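Local coordinates for signal recognition particle 54 kDa protein (Aeropyrum pernix, PDB 7EPK) that belongs to the SRP54 family of signal recognition particle proteins, joining a P-loop nucleotide-binding domain, here holding GDP, to a helical signal peptide binding domain, at residues G404-V407 with D408-R411; E367-M370 with K371-M374; I390-K393 with R394-R397; R323-M326 with R327-Y330. All blocks are in the same frame, centred on the assembly; numbering follows the deposited sequence.

Contact 1. Residues G404-V407 with D408-R411; sequences GTSV and DDVR
A chi1 of 75° tucks S406 OG between its own backbone N and carbonyl carbon, which turns the hydroxyl back over the first turn of the following helix, where D409 sits. There OG accepts a bent, weak capping bond from D409 N (2.7 Å, 130°). It also donates weakly to D409 OD2 at 3.1 Å, so backbone and side chain of D409 share one hydroxyl. The main chain adds a straighter link, V410 N to S406 O at 3.3 Å, with the donor almost in line with the carbonyl. The other oxygen, D409 OD1, forms a long, weak ion pair with R372 NE on helix 367-379. This loop joins helix 393-402 to helix 409-423 and is consistent with the turn of a helix-turn-helix unit; G404, with positive phi, is the C-prime residue of the Schellman motif that ends the first of these helices. Beyond it, T405 OG1 is hydrogen-bonded to S403 OG, while the CB atoms of T405 and D409 lie 4.2 Å apart. V407 turns its carbonyl to the helix, its O atom 3.3 Å from V410 CG1 and 3.6 Å from R411 CG. Outside the pair, V410 packs on M396 and I376, and V407 on K393.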
ATOM      1  N   GLY A 404     -18.786 -27.939 -14.120  1.00 80.72           N
ATOM      2  CA  GLY A 404     -18.340 -27.943 -15.530  1.00 78.28           C
ATOM      3  C   GLY A 404     -17.301 -29.018 -15.800  1.00 77.09           C
ATOM      4  O   GLY A 404     -16.213 -28.676 -16.314  1.00 82.78           O
ATOM      5  N   THR A 405     -17.612 -30.276 -15.479  1.00 73.18           N
ATOM      6  CA  THR A 405     -16.642 -31.407 -15.533  1.00 81.02           C
ATOM      7  C   THR A 405     -17.331 -32.701 -15.986  1.00 86.78           C
ATOM      8  O   THR A 405     -18.589 -32.718 -16.081  1.00 83.19           O
ATOM      9  CB  THR A 405     -15.970 -31.639 -14.170  1.00 81.88           C
ATOM     10  OG1 THR A 405     -16.981 -31.754 -13.166  1.00 72.54           O
ATOM     11  CG2 THR A 405     -14.993 -30.545 -13.790  1.00 79.63           C
ATOM     12  N   SER A 406     -16.529 -33.747 -16.231  1.00 80.77           N
ATOM     13  CA  SER A 406     -16.995 -35.080 -16.692  1.00 80.05           C
ATOM     14  C   SER A 406     -17.387 -35.951 -15.495  1.00 84.29           C
ATOM     15  O   SER A 406     -16.719 -35.901 -14.449  1.00 84.56           O
ATOM     16  CB  SER A 406     -15.968 -35.762 -17.544  1.00 79.23           C
ATOM     17  OG  SER A 406     -14.905 -36.258 -16.751  1.00 77.68           O
ATOM     18  N   VAL A 407     -18.432 -36.751 -15.680  1.00 91.32           N
ATOM     19  CA  VAL A 407     -18.927 -37.744 -14.690  1.00 88.82           C
ATOM     20  C   VAL A 407     -17.774 -38.697 -14.366  1.00 84.40           C
ATOM     21  O   VAL A 407     -17.813 -39.301 -13.289  1.00 90.00           O
ATOM     22  CB  VAL A 407     -20.174 -38.470 -15.236  1.00100.22           C
ATOM     23  CG1 VAL A 407     -19.849 -39.432 -16.381  1.00105.19           C
ATOM     24  CG2 VAL A 407     -20.939 -39.170 -14.128  1.00104.62           C
ATOM     25  N   ASP A 408     -16.801 -38.830 -15.277  1.00 86.12           N
ATOM     26  CA  ASP A 408     -15.567 -39.648 -15.094  1.00 92.99           C
ATOM     27  C   ASP A 408     -14.525 -38.853 -14.294  1.00 85.65           C
ATOM     28  O   ASP A 408     -13.707 -39.490 -13.625  1.00 79.27           O
ATOM     29  CB  ASP A 408     -14.950 -40.093 -16.431  1.00101.06           C
ATOM     30  CG  ASP A 408     -15.491 -41.380 -17.044  1.00100.31           C
ATOM     31  OD1 ASP A 408     -16.375 -42.024 -16.426  1.00 95.58           O
ATOM     32  OD2 ASP A 408     -15.006 -41.736 -18.139  1.00 98.85           O
ATOM     33  N   ASP A 409     -14.513 -37.519 -14.394  1.00 92.70           N
ATOM     34  CA  ASP A 409     -13.566 -36.649 -13.640  1.00 91.07           C
ATOM     35  C   ASP A 409     -13.811 -36.825 -12.139  1.00 91.78           C
ATOM     36  O   ASP A 409     -12.836 -37.086 -11.390  1.00 89.24           O
ATOM     37  CB  ASP A 409     -13.677 -35.177 -14.039  1.00 84.13           C
ATOM     38  CG  ASP A 409     -12.487 -34.720 -14.855  1.00 87.07           C
ATOM     39  OD1 ASP A 409     -11.342 -34.912 -14.378  1.00 88.67           O
ATOM     40  OD2 ASP A 409     -12.709 -34.202 -15.962  1.00 90.33           O
ATOM     41  N   VAL A 410     -15.075 -36.700 -11.732  1.00 84.63           N
ATOM     42  CA  VAL A 410     -15.520 -36.923 -10.328  1.00 80.46           C
ATOM     43  C   VAL A 410     -15.217 -38.380  -9.925  1.00 78.20           C
ATOM     44  O   VAL A 410     -15.073 -38.621  -8.716  1.00 83.40           O
ATOM     45  CB  VAL A 410     -16.986 -36.482 -10.103  1.00 81.80           C
ATOM     46  CG1 VAL A 410     -17.896 -36.733 -11.294  1.00 87.77           C
ATOM     47  CG2 VAL A 410     -17.577 -37.090  -8.844  1.00 88.92           C
ATOM     48  N   ARG A 411     -15.037 -39.306 -10.876  1.00 78.94           N
ATOM     49  CA  ARG A 411     -14.522 -40.684 -10.595  1.00 80.53           C
ATOM     50  C   ARG A 411     -13.012 -40.659 -10.319  1.00 73.80           C
ATOM     51  O   ARG A 411     -12.585 -41.424  -9.450  1.00 76.86           O
ATOM     52  CB  ARG A 411     -14.756 -41.678 -11.744  1.00 82.60           C
ATOM     53  CG  ARG A 411     -16.185 -42.169 -11.905  1.00 75.52           C
ATOM     54  CD  ARG A 411     -16.297 -43.136 -13.071  1.00 76.14           C
ATOM     55  NE  ARG A 411     -17.643 -43.686 -13.077  1.00 74.38           N
ATOM     56  CZ  ARG A 411     -18.046 -44.718 -12.345  1.00 70.78           C
ATOM     57  NH1 ARG A 411     -17.181 -45.368 -11.577  1.00 77.88           N
ATOM     58  NH2 ARG A 411     -19.313 -45.103 -12.393  1.00 64.98           N
TER

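Contact 2. Residues E367-M370 with K371-M374; sequences EEKM and KRWM
Residues E367-M370 are joined to K371-M374 by four consecutive i to i+4 hydrogen bonds, each residue of the first set accepting through its O atom from the N atom four places on, as in a regular alpha-helix. The main side-chain feature is K369 lying over W373. With CG anti to the backbone N (chi1 -178°), the lysine runs beside the indole in the same direction, and its CG sits 4.2 Å from the centroid of the five-membered ring, 23° off the normal, a CH-pi contact over the face. The K369 carbonyl O also comes over a ring face, 3.1 Å from W373 CG. Farther out the lysine bends at its third and fourth torsions, which carries NZ to the edge of the R372 guanidinium, in its plane and 3.3 Å from NH2. Two positive groups thus approach each other; the acidic side chains of E412 and D409 nearby may moderate the charge. One guanidinium face is covered by backbone, K369 CA standing 3.6 Å above the plane. On another side of the helix E368 runs alongside K371, its OE1 3.7 Å from the lysine CD, while OE2 and NZ remain 4.3 Å apart, beyond a salt bridge. E367 instead forms its salt bridge to R337. Helix 367-379 thereby lies between two others: M370, K371 and M374 meet helix 326-337, whereas W373 packs on L413 of helix 409-423 and meets the ring of Y416 with planes about 55° apart.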
ATOM      1  N   GLU A 367      -1.717 -28.433 -13.088  1.00 93.63           N
ATOM      2  CA  GLU A 367      -2.453 -27.288 -12.495  1.00 95.34           C
ATOM      3  C   GLU A 367      -3.943 -27.544 -12.736  1.00 90.03           C
ATOM      4  O   GLU A 367      -4.713 -27.574 -11.759  1.00 90.09           O
ATOM      5  CB  GLU A 367      -2.000 -25.947 -13.080  1.00 99.09           C
ATOM      6  CG  GLU A 367      -1.862 -24.846 -12.034  1.00 99.13           C
ATOM      7  CD  GLU A 367      -3.156 -24.229 -11.527  1.00 92.27           C
ATOM      8  OE1 GLU A 367      -4.071 -24.063 -12.329  1.00 85.13           O
ATOM      9  OE2 GLU A 367      -3.234 -23.889 -10.330  1.00 96.86           O
ATOM     10  N   GLU A 368      -4.311 -27.778 -13.995  1.00 88.16           N
ATOM     11  CA  GLU A 368      -5.725 -27.901 -14.424  1.00 86.11           C
ATOM     12  C   GLU A 368      -6.392 -29.027 -13.638  1.00 86.03           C
ATOM     13  O   GLU A 368      -7.546 -28.809 -13.230  1.00 88.26           O
ATOM     14  CB  GLU A 368      -5.850 -28.121 -15.937  1.00 91.90           C
ATOM     15  CG  GLU A 368      -6.117 -26.842 -16.723  1.00 92.93           C
ATOM     16  CD  GLU A 368      -7.186 -25.920 -16.150  1.00 94.81           C
ATOM     17  OE1 GLU A 368      -8.229 -26.434 -15.631  1.00 90.61           O
ATOM     18  OE2 GLU A 368      -6.966 -24.684 -16.208  1.00 77.59           O
ATOM     19  N   LYS A 369      -5.706 -30.162 -13.428  1.00 86.89           N
ATOM     20  CA  LYS A 369      -6.304 -31.374 -12.790  1.00 87.04           C
ATOM     21  C   LYS A 369      -6.652 -31.060 -11.326  1.00 81.81           C
ATOM     22  O   LYS A 369      -7.734 -31.499 -10.850  1.00 71.10           O
ATOM     23  CB  LYS A 369      -5.379 -32.591 -12.893  1.00 87.99           C
ATOM     24  CG  LYS A 369      -5.963 -33.874 -12.307  1.00 89.26           C
ATOM     25  CD  LYS A 369      -5.381 -35.162 -12.882  1.00 97.84           C
ATOM     26  CE  LYS A 369      -6.183 -35.754 -14.029  1.00100.73           C
ATOM     27  NZ  LYS A 369      -5.670 -35.333 -15.356  1.00 99.59           N
ATOM     28  N   MET A 370      -5.786 -30.299 -10.652  1.00 72.76           N
ATOM     29  CA  MET A 370      -6.044 -29.770  -9.289  1.00 73.38           C
ATOM     30  C   MET A 370      -7.197 -28.762  -9.340  1.00 73.71           C
ATOM     31  O   MET A 370      -8.083 -28.866  -8.474  1.00 77.27           O
ATOM     32  CB  MET A 370      -4.789 -29.120  -8.699  1.00 72.33           C
ATOM     33  CG  MET A 370      -3.652 -30.116  -8.478  1.00 71.25           C
ATOM     34  SD  MET A 370      -2.273 -29.449  -7.523  1.00 76.12           S
ATOM     35  CE  MET A 370      -0.836 -30.153  -8.328  1.00 72.87           C
ATOM     36  N   LYS A 371      -7.216 -27.860 -10.329  1.00 69.91           N
ATOM     37  CA  LYS A 371      -8.233 -26.771 -10.443  1.00 75.23           C
ATOM     38  C   LYS A 371      -9.617 -27.381 -10.690  1.00 70.43           C
ATOM     39  O   LYS A 371     -10.614 -26.800 -10.213  1.00 71.09           O
ATOM     40  CB  LYS A 371      -7.869 -25.772 -11.551  1.00 82.84           C
ATOM     41  CG  LYS A 371      -8.719 -24.503 -11.623  1.00 86.20           C
ATOM     42  CD  LYS A 371      -9.640 -24.440 -12.838  1.00 98.21           C
ATOM     43  CE  LYS A 371     -10.259 -23.075 -13.084  1.00 97.14           C
ATOM     44  NZ  LYS A 371      -9.272 -22.095 -13.603  1.00 93.96           N
ATOM     45  N   ARG A 372      -9.678 -28.494 -11.421  1.00 71.42           N
ATOM     46  CA  ARG A 372     -10.956 -29.178 -11.761  1.00 77.37           C
ATOM     47  C   ARG A 372     -11.434 -29.896 -10.499  1.00 73.50           C
ATOM     48  O   ARG A 372     -12.630 -29.797 -10.158  1.00 72.20           O
ATOM     49  CB  ARG A 372     -10.790 -30.186 -12.913  1.00 90.65           C
ATOM     50  CG  ARG A 372     -10.690 -29.598 -14.321  1.00 92.80           C
ATOM     51  CD  ARG A 372     -10.890 -30.663 -15.401  1.00 89.29           C
ATOM     52  NE  ARG A 372     -10.026 -31.840 -15.262  1.00 81.59           N
ATOM     53  CZ  ARG A 372      -8.793 -31.957 -15.757  1.00 75.02           C
ATOM     54  NH1 ARG A 372      -8.244 -30.966 -16.440  1.00 72.13           N
ATOM     55  NH2 ARG A 372      -8.102 -33.063 -15.546  1.00 72.82           N
ATOM     56  N   TRP A 373     -10.512 -30.593  -9.832  1.00 68.97           N
ATOM     57  CA  TRP A 373     -10.784 -31.348  -8.587  1.00 63.59           C
ATOM     58  C   TRP A 373     -11.314 -30.400  -7.515  1.00 66.01           C
ATOM     59  O   TRP A 373     -12.241 -30.809  -6.799  1.00 71.96           O
ATOM     60  CB  TRP A 373      -9.524 -32.087  -8.145  1.00 63.69           C
ATOM     61  CG  TRP A 373      -9.305 -33.327  -8.943  1.00 67.05           C
ATOM     62  CD1 TRP A 373      -9.962 -33.688 -10.082  1.00 72.05           C
ATOM     63  CD2 TRP A 373      -8.355 -34.372  -8.674  1.00 73.73           C
ATOM     64  NE1 TRP A 373      -9.494 -34.888 -10.538  1.00 77.42           N
ATOM     65  CE2 TRP A 373      -8.503 -35.332  -9.697  1.00 77.71           C
ATOM     66  CE3 TRP A 373      -7.391 -34.595  -7.678  1.00 77.67           C
ATOM     67  CZ2 TRP A 373      -7.731 -36.499  -9.736  1.00 79.01           C
ATOM     68  CZ3 TRP A 373      -6.631 -35.749  -7.717  1.00 78.46           C
ATOM     69  CH2 TRP A 373      -6.800 -36.687  -8.736  1.00 75.21           C
ATOM     70  N   MET A 374     -10.779 -29.175  -7.438  1.00 64.40           N
ATOM     71  CA  MET A 374     -11.221 -28.170  -6.442  1.00 61.77           C
ATOM     72  C   MET A 374     -12.657 -27.737  -6.776  1.00 60.11           C
ATOM     73  O   MET A 374     -13.497 -27.736  -5.858  1.00 65.49           O
ATOM     74  CB  MET A 374     -10.243 -26.992  -6.333  1.00 62.41           C
ATOM     75  CG  MET A 374      -9.053 -27.305  -5.384  1.00 65.23           C
ATOM     76  SD  MET A 374      -7.720 -26.043  -5.259  1.00 63.92           S
ATOM     77  CE  MET A 374      -8.725 -24.591  -4.949  1.00 70.98           C
TER

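Contact 3. Residues I390-K393 with R394-R397; sequences IIDK and RRMR
D392 OD1 accepts from R395 N at 2.8 Å, a nearly straight bond (165°) that arrives close to the line of the carboxylate C-O bond. A chi1 of 66° folds CG in between the backbone N and the carbonyl carbon and directs the carboxylate at the amides of the helix start. R394 N is 2.6 Å from the same OD1. The main chain of D392 is used as well: its O atom takes M396 N at 3.2 Å, with the donor standing above the carbonyl plane, and one residue later K393 O accepts from R397 N at 2.9 Å. The carboxylate does not pair with the R395 side chain, since OD2 and NE are 4.5 Å apart. That extended arginine finds its salt bridge at E384, through NH1, with a longer, weak ion pair from NH2 to E383. I390 supplies an apolar cover, its CG2 lying 3.4 Å above one face of the R395 guanidinium. I391 CG2 meets M396 CE at 3.6 Å, the two side chains crossing at about a right angle. The N-cap D392 and the hydrophobic staple I391-M396, the residue before the cap against the fourth helical one, together open helix 393-402.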
ATOM      1  N   ILE A 390     -21.028 -42.069  -0.236  1.00 75.90           N
ATOM      2  CA  ILE A 390     -22.475 -41.847  -0.526  1.00 69.73           C
ATOM      3  C   ILE A 390     -22.654 -41.546  -2.013  1.00 65.37           C
ATOM      4  O   ILE A 390     -23.749 -41.821  -2.505  1.00 71.74           O
ATOM      5  CB  ILE A 390     -23.025 -40.722   0.389  1.00 82.22           C
ATOM      6  CG1 ILE A 390     -23.652 -41.297   1.666  1.00 90.43           C
ATOM      7  CG2 ILE A 390     -23.982 -39.767  -0.322  1.00 79.50           C
ATOM      8  CD1 ILE A 390     -24.606 -42.462   1.437  1.00100.18           C
ATOM      9  N   ILE A 391     -21.630 -40.996  -2.675  1.00 67.71           N
ATOM     10  CA  ILE A 391     -21.683 -40.482  -4.079  1.00 71.67           C
ATOM     11  C   ILE A 391     -21.909 -41.658  -5.028  1.00 78.83           C
ATOM     12  O   ILE A 391     -20.938 -42.373  -5.319  1.00 80.18           O
ATOM     13  CB  ILE A 391     -20.410 -39.693  -4.451  1.00 71.19           C
ATOM     14  CG1 ILE A 391     -20.255 -38.434  -3.590  1.00 71.40           C
ATOM     15  CG2 ILE A 391     -20.405 -39.366  -5.936  1.00 73.41           C
ATOM     16  CD1 ILE A 391     -19.026 -37.592  -3.897  1.00 71.73           C
ATOM     17  N   ASP A 392     -23.161 -41.826  -5.469  1.00 93.46           N
ATOM     18  CA  ASP A 392     -23.639 -42.814  -6.474  1.00 85.00           C
ATOM     19  C   ASP A 392     -23.481 -42.172  -7.855  1.00 85.35           C
ATOM     20  O   ASP A 392     -22.666 -41.227  -7.968  1.00 73.03           O
ATOM     21  CB  ASP A 392     -25.092 -43.226  -6.185  1.00 84.08           C
ATOM     22  CG  ASP A 392     -26.101 -42.099  -6.367  1.00 85.58           C
ATOM     23  OD1 ASP A 392     -25.848 -41.202  -7.219  1.00 72.96           O
ATOM     24  OD2 ASP A 392     -27.126 -42.110  -5.646  1.00 86.57           O
ATOM     25  N   LYS A 393     -24.264 -42.639  -8.837  1.00 92.11           N
ATOM     26  CA  LYS A 393     -24.211 -42.195 -10.255  1.00 94.89           C
ATOM     27  C   LYS A 393     -24.958 -40.868 -10.409  1.00 91.37           C
ATOM     28  O   LYS A 393     -24.439 -39.989 -11.140  1.00 88.74           O
ATOM     29  CB  LYS A 393     -24.804 -43.269 -11.172  1.00 99.56           C
ATOM     30  CG  LYS A 393     -23.799 -44.275 -11.719  1.00105.45           C
ATOM     31  CD  LYS A 393     -22.605 -43.638 -12.436  1.00111.37           C
ATOM     32  CE  LYS A 393     -22.988 -42.635 -13.507  1.00106.75           C
ATOM     33  NZ  LYS A 393     -21.887 -42.402 -14.474  1.00100.96           N
ATOM     34  N   ARG A 394     -26.122 -40.760  -9.755  1.00 90.11           N
ATOM     35  CA  ARG A 394     -27.012 -39.565  -9.746  1.00 91.99           C
ATOM     36  C   ARG A 394     -26.251 -38.362  -9.177  1.00 95.54           C
ATOM     37  O   ARG A 394     -26.307 -37.278  -9.800  1.00 90.21           O
ATOM     38  CB  ARG A 394     -28.267 -39.820  -8.902  1.00 91.59           C
ATOM     39  CG  ARG A 394     -29.150 -38.593  -8.739  1.00 90.02           C
ATOM     40  CD  ARG A 394     -30.317 -38.832  -7.809  1.00 96.76           C
ATOM     41  NE  ARG A 394     -31.147 -37.639  -7.705  1.00102.51           N
ATOM     42  CZ  ARG A 394     -32.012 -37.223  -8.629  1.00107.36           C
ATOM     43  NH1 ARG A 394     -32.181 -37.897  -9.757  1.00111.31           N
ATOM     44  NH2 ARG A 394     -32.710 -36.119  -8.425  1.00107.14           N
ATOM     45  N   ARG A 395     -25.601 -38.545  -8.020  1.00 94.21           N
ATOM     46  CA  ARG A 395     -24.784 -37.498  -7.346  1.00 84.85           C
ATOM     47  C   ARG A 395     -23.609 -37.150  -8.259  1.00 77.38           C
ATOM     48  O   ARG A 395     -23.451 -35.962  -8.590  1.00 81.49           O
ATOM     49  CB  ARG A 395     -24.331 -37.983  -5.968  1.00 81.17           C
ATOM     50  CG  ARG A 395     -25.484 -38.117  -4.985  1.00 76.70           C
ATOM     51  CD  ARG A 395     -25.097 -38.785  -3.680  1.00 76.43           C
ATOM     52  NE  ARG A 395     -26.222 -38.750  -2.753  1.00 75.63           N
ATOM     53  CZ  ARG A 395     -26.493 -37.769  -1.895  1.00 73.92           C
ATOM     54  NH1 ARG A 395     -25.691 -36.718  -1.786  1.00 84.14           N
ATOM     55  NH2 ARG A 395     -27.571 -37.849  -1.132  1.00 66.84           N
ATOM     56  N   MET A 396     -22.866 -38.168  -8.694  1.00 70.54           N
ATOM     57  CA  MET A 396     -21.669 -38.034  -9.565  1.00 75.49           C
ATOM     58  C   MET A 396     -22.025 -37.105 -10.724  1.00 82.09           C
ATOM     59  O   MET A 396     -21.244 -36.166 -11.027  1.00 69.56           O
ATOM     60  CB  MET A 396     -21.247 -39.406 -10.099  1.00 80.04           C
ATOM     61  CG  MET A 396     -19.759 -39.552 -10.304  1.00 79.37           C
ATOM     62  SD  MET A 396     -19.208 -41.286 -10.243  1.00 80.83           S
ATOM     63  CE  MET A 396     -19.271 -41.603  -8.484  1.00 94.14           C
ATOM     64  N   ARG A 397     -23.198 -37.354 -11.312  1.00 99.46           N
ATOM     65  CA  ARG A 397     -23.789 -36.559 -12.417  1.00102.87           C
ATOM     66  C   ARG A 397     -24.032 -35.123 -11.929  1.00 86.53           C
ATOM     67  O   ARG A 397     -23.462 -34.212 -12.542  1.00 78.68           O
ATOM     68  CB  ARG A 397     -25.050 -37.261 -12.938  1.00116.97           C
ATOM     69  CG  ARG A 397     -25.779 -36.518 -14.050  1.00134.33           C
ATOM     70  CD  ARG A 397     -25.016 -36.429 -15.364  1.00133.27           C
ATOM     71  NE  ARG A 397     -25.593 -35.432 -16.264  1.00133.27           N
ATOM     72  CZ  ARG A 397     -25.194 -35.195 -17.513  1.00127.27           C
ATOM     73  NH1 ARG A 397     -24.199 -35.887 -18.048  1.00125.77           N
ATOM     74  NH2 ARG A 397     -25.802 -34.261 -18.225  1.00118.57           N
TER

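Contact 4. Residues R323-M326 with R327-Y330; sequences RITM and RTIY
I324 and I329 face each other across the start of helix 326-337, their side chains meeting at a slant rather than alongside. I324 extends CG1 anti to its backbone N (chi1 -171°), whereas I329 sends its own CG1 anti to the carbonyl carbon, and the two CG1 atoms come to 4.0 Å. The ends follow, I324 CD1 lying 4.2 Å from I329 CD1. I329 CG1 also rests against the backbone, 3.2 Å from T325 O, and that oxygen accepts an almost straight bond from I329 N (172°). T325, between the two isoleucines in sequence, is oriented quite differently. Its chi1 of 67° places OG1 over the amides of the first turn, where it accepts from T328 N at 3.1 Å and, weakly and at a poorer angle, from R327 N. T328 turns its hydroxyl back to the cap, OG1 standing 3.2 Å from T325 OG1, with its CB 3.4 Å from T325 O. The remaining long side chains diverge. M326 packs among M380, L385, P388 and L414, while the ring of Y330 leads away from residues 323-326, its OH hydrogen-bonded to E378. I324 reaches L420 and V319 and I329 reaches Y417, so the pair joins the start of this helix to helices 293-320 and 409-423. With a threonine at the N-cap and an apolar contact from the preceding residue to the fourth helical one, the arrangement is an N-cap with a hydrophobic staple, here starting helix 326-337 of the signal peptide binding domain.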
ATOM      1  N   ARG A 323      -5.805 -39.771   7.918  1.00104.57           N
ATOM      2  CA  ARG A 323      -6.996 -38.930   8.242  1.00101.57           C
ATOM      3  C   ARG A 323      -7.570 -38.310   6.961  1.00 92.78           C
ATOM      4  O   ARG A 323      -8.383 -37.386   7.088  1.00102.64           O
ATOM      5  CB  ARG A 323      -6.643 -37.826   9.252  1.00105.76           C
ATOM      6  CG  ARG A 323      -6.666 -38.257  10.713  1.00119.95           C
ATOM      7  CD  ARG A 323      -8.064 -38.413  11.303  1.00130.97           C
ATOM      8  NE  ARG A 323      -8.104 -38.067  12.728  1.00132.04           N
ATOM      9  CZ  ARG A 323      -8.709 -36.995  13.263  1.00124.79           C
ATOM     10  NH1 ARG A 323      -9.366 -36.127  12.508  1.00117.16           N
ATOM     11  NH2 ARG A 323      -8.659 -36.797  14.571  1.00118.03           N
ATOM     12  N   ILE A 324      -7.199 -38.819   5.783  1.00 86.98           N
ATOM     13  CA  ILE A 324      -7.562 -38.231   4.457  1.00 84.75           C
ATOM     14  C   ILE A 324      -9.088 -38.077   4.343  1.00 77.65           C
ATOM     15  O   ILE A 324      -9.808 -39.021   4.751  1.00 70.31           O
ATOM     16  CB  ILE A 324      -6.979 -39.063   3.292  1.00 94.15           C
ATOM     17  CG1 ILE A 324      -7.162 -38.346   1.950  1.00100.09           C
ATOM     18  CG2 ILE A 324      -7.563 -40.469   3.257  1.00 95.80           C
ATOM     19  CD1 ILE A 324      -6.240 -38.830   0.847  1.00100.97           C
ATOM     20  N   THR A 325      -9.529 -36.921   3.814  1.00 65.92           N
ATOM     21  CA  THR A 325     -10.937 -36.524   3.524  1.00 64.63           C
ATOM     22  C   THR A 325     -10.981 -35.554   2.337  1.00 64.16           C
ATOM     23  O   THR A 325      -9.902 -35.183   1.829  1.00 67.19           O
ATOM     24  CB  THR A 325     -11.611 -35.791   4.691  1.00 65.94           C
ATOM     25  OG1 THR A 325     -10.927 -34.537   4.811  1.00 65.42           O
ATOM     26  CG2 THR A 325     -11.631 -36.600   5.977  1.00 56.56           C
ATOM     27  N   MET A 326     -12.186 -35.155   1.907  1.00 61.24           N
ATOM     28  CA  MET A 326     -12.366 -34.175   0.804  1.00 58.33           C
ATOM     29  C   MET A 326     -11.808 -32.815   1.235  1.00 57.41           C
ATOM     30  O   MET A 326     -11.334 -32.074   0.358  1.00 50.24           O
ATOM     31  CB  MET A 326     -13.840 -34.023   0.419  1.00 62.05           C
ATOM     32  CG  MET A 326     -14.378 -35.207  -0.390  1.00 70.01           C
ATOM     33  SD  MET A 326     -13.336 -35.687  -1.817  1.00 66.35           S
ATOM     34  CE  MET A 326     -14.259 -37.110  -2.387  1.00 69.30           C
ATOM     35  N   ARG A 327     -11.841 -32.506   2.538  1.00 63.12           N
ATOM     36  CA  ARG A 327     -11.360 -31.211   3.089  1.00 58.79           C
ATOM     37  C   ARG A 327      -9.836 -31.236   3.124  1.00 61.97           C
ATOM     38  O   ARG A 327      -9.233 -30.182   2.828  1.00 67.82           O
ATOM     39  CB  ARG A 327     -11.965 -30.916   4.460  1.00 59.56           C
ATOM     40  CG  ARG A 327     -13.384 -30.381   4.361  1.00 66.08           C
ATOM     41  CD  ARG A 327     -14.172 -30.368   5.660  1.00 64.08           C
ATOM     42  NE  ARG A 327     -15.462 -29.742   5.434  1.00 61.16           N
ATOM     43  CZ  ARG A 327     -16.290 -29.383   6.394  1.00 73.05           C
ATOM     44  NH1 ARG A 327     -17.426 -28.785   6.092  1.00 70.53           N
ATOM     45  NH2 ARG A 327     -15.989 -29.631   7.659  1.00 87.29           N
ATOM     46  N   THR A 328      -9.249 -32.397   3.426  1.00 60.54           N
ATOM     47  CA  THR A 328      -7.778 -32.614   3.415  1.00 56.85           C
ATOM     48  C   THR A 328      -7.279 -32.395   1.995  1.00 56.36           C
ATOM     49  O   THR A 328      -6.387 -31.565   1.811  1.00 56.20           O
ATOM     50  CB  THR A 328      -7.418 -34.018   3.897  1.00 59.45           C
ATOM     51  OG1 THR A 328      -7.797 -34.110   5.270  1.00 57.02           O
ATOM     52  CG2 THR A 328      -5.951 -34.342   3.728  1.00 71.94           C
ATOM     53  N   ILE A 329      -7.876 -33.113   1.042  1.00 61.76           N
ATOM     54  CA  ILE A 329      -7.527 -33.056  -0.413  1.00 63.40           C
ATOM     55  C   ILE A 329      -7.734 -31.623  -0.931  1.00 59.16           C
ATOM     56  O   ILE A 329      -6.865 -31.106  -1.663  1.00 54.27           O
ATOM     57  CB  ILE A 329      -8.342 -34.082  -1.230  1.00 56.15           C
ATOM     58  CG1 ILE A 329      -8.097 -35.508  -0.737  1.00 56.17           C
ATOM     59  CG2 ILE A 329      -8.053 -33.928  -2.716  1.00 51.36           C
ATOM     60  CD1 ILE A 329      -8.789 -36.562  -1.563  1.00 62.30           C
ATOM     61  N   TYR A 330      -8.844 -30.992  -0.573  1.00 53.46           N
ATOM     62  CA  TYR A 330      -9.121 -29.604  -0.998  1.00 58.15           C
ATOM     63  C   TYR A 330      -8.004 -28.668  -0.521  1.00 59.59           C
ATOM     64  O   TYR A 330      -7.594 -27.812  -1.311  1.00 57.41           O
ATOM     65  CB  TYR A 330     -10.462 -29.124  -0.459  1.00 61.06           C
ATOM     66  CG  TYR A 330     -10.828 -27.768  -0.985  1.00 61.58           C
ATOM     67  CD1 TYR A 330     -11.485 -27.638  -2.191  1.00 66.87           C
ATOM     68  CD2 TYR A 330     -10.481 -26.619  -0.310  1.00 62.30           C
ATOM     69  CE1 TYR A 330     -11.845 -26.397  -2.688  1.00 68.85           C
ATOM     70  CE2 TYR A 330     -10.824 -25.370  -0.797  1.00 66.78           C
ATOM     71  CZ  TYR A 330     -11.513 -25.254  -1.989  1.00 65.34           C
ATOM     72  OH  TYR A 330     -11.876 -24.029  -2.477  1.00 64.61           O
TER

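Overall arrangement
From the N terminus the order is contact 4, contact 2, contact 3, contact 1; all are local, lie in series, and neither nest nor cross. Contact 4 closes the turn into helix 326-337, contact 2 is a stretch within helix 367-379, and contacts 3 and 1 close the turns opening helices 393-402 and 409-423. Contact 1 touches both contact 2 and contact 3, its centre about 11 Å from the centre of each, and so bridges helices 367-379 and 393-402. M374 O meets Y330 CE1 between contacts 2 and 4. Contacts 3 and 4 do not touch, but M396 and M326 both pack on L414 of helix 409-423.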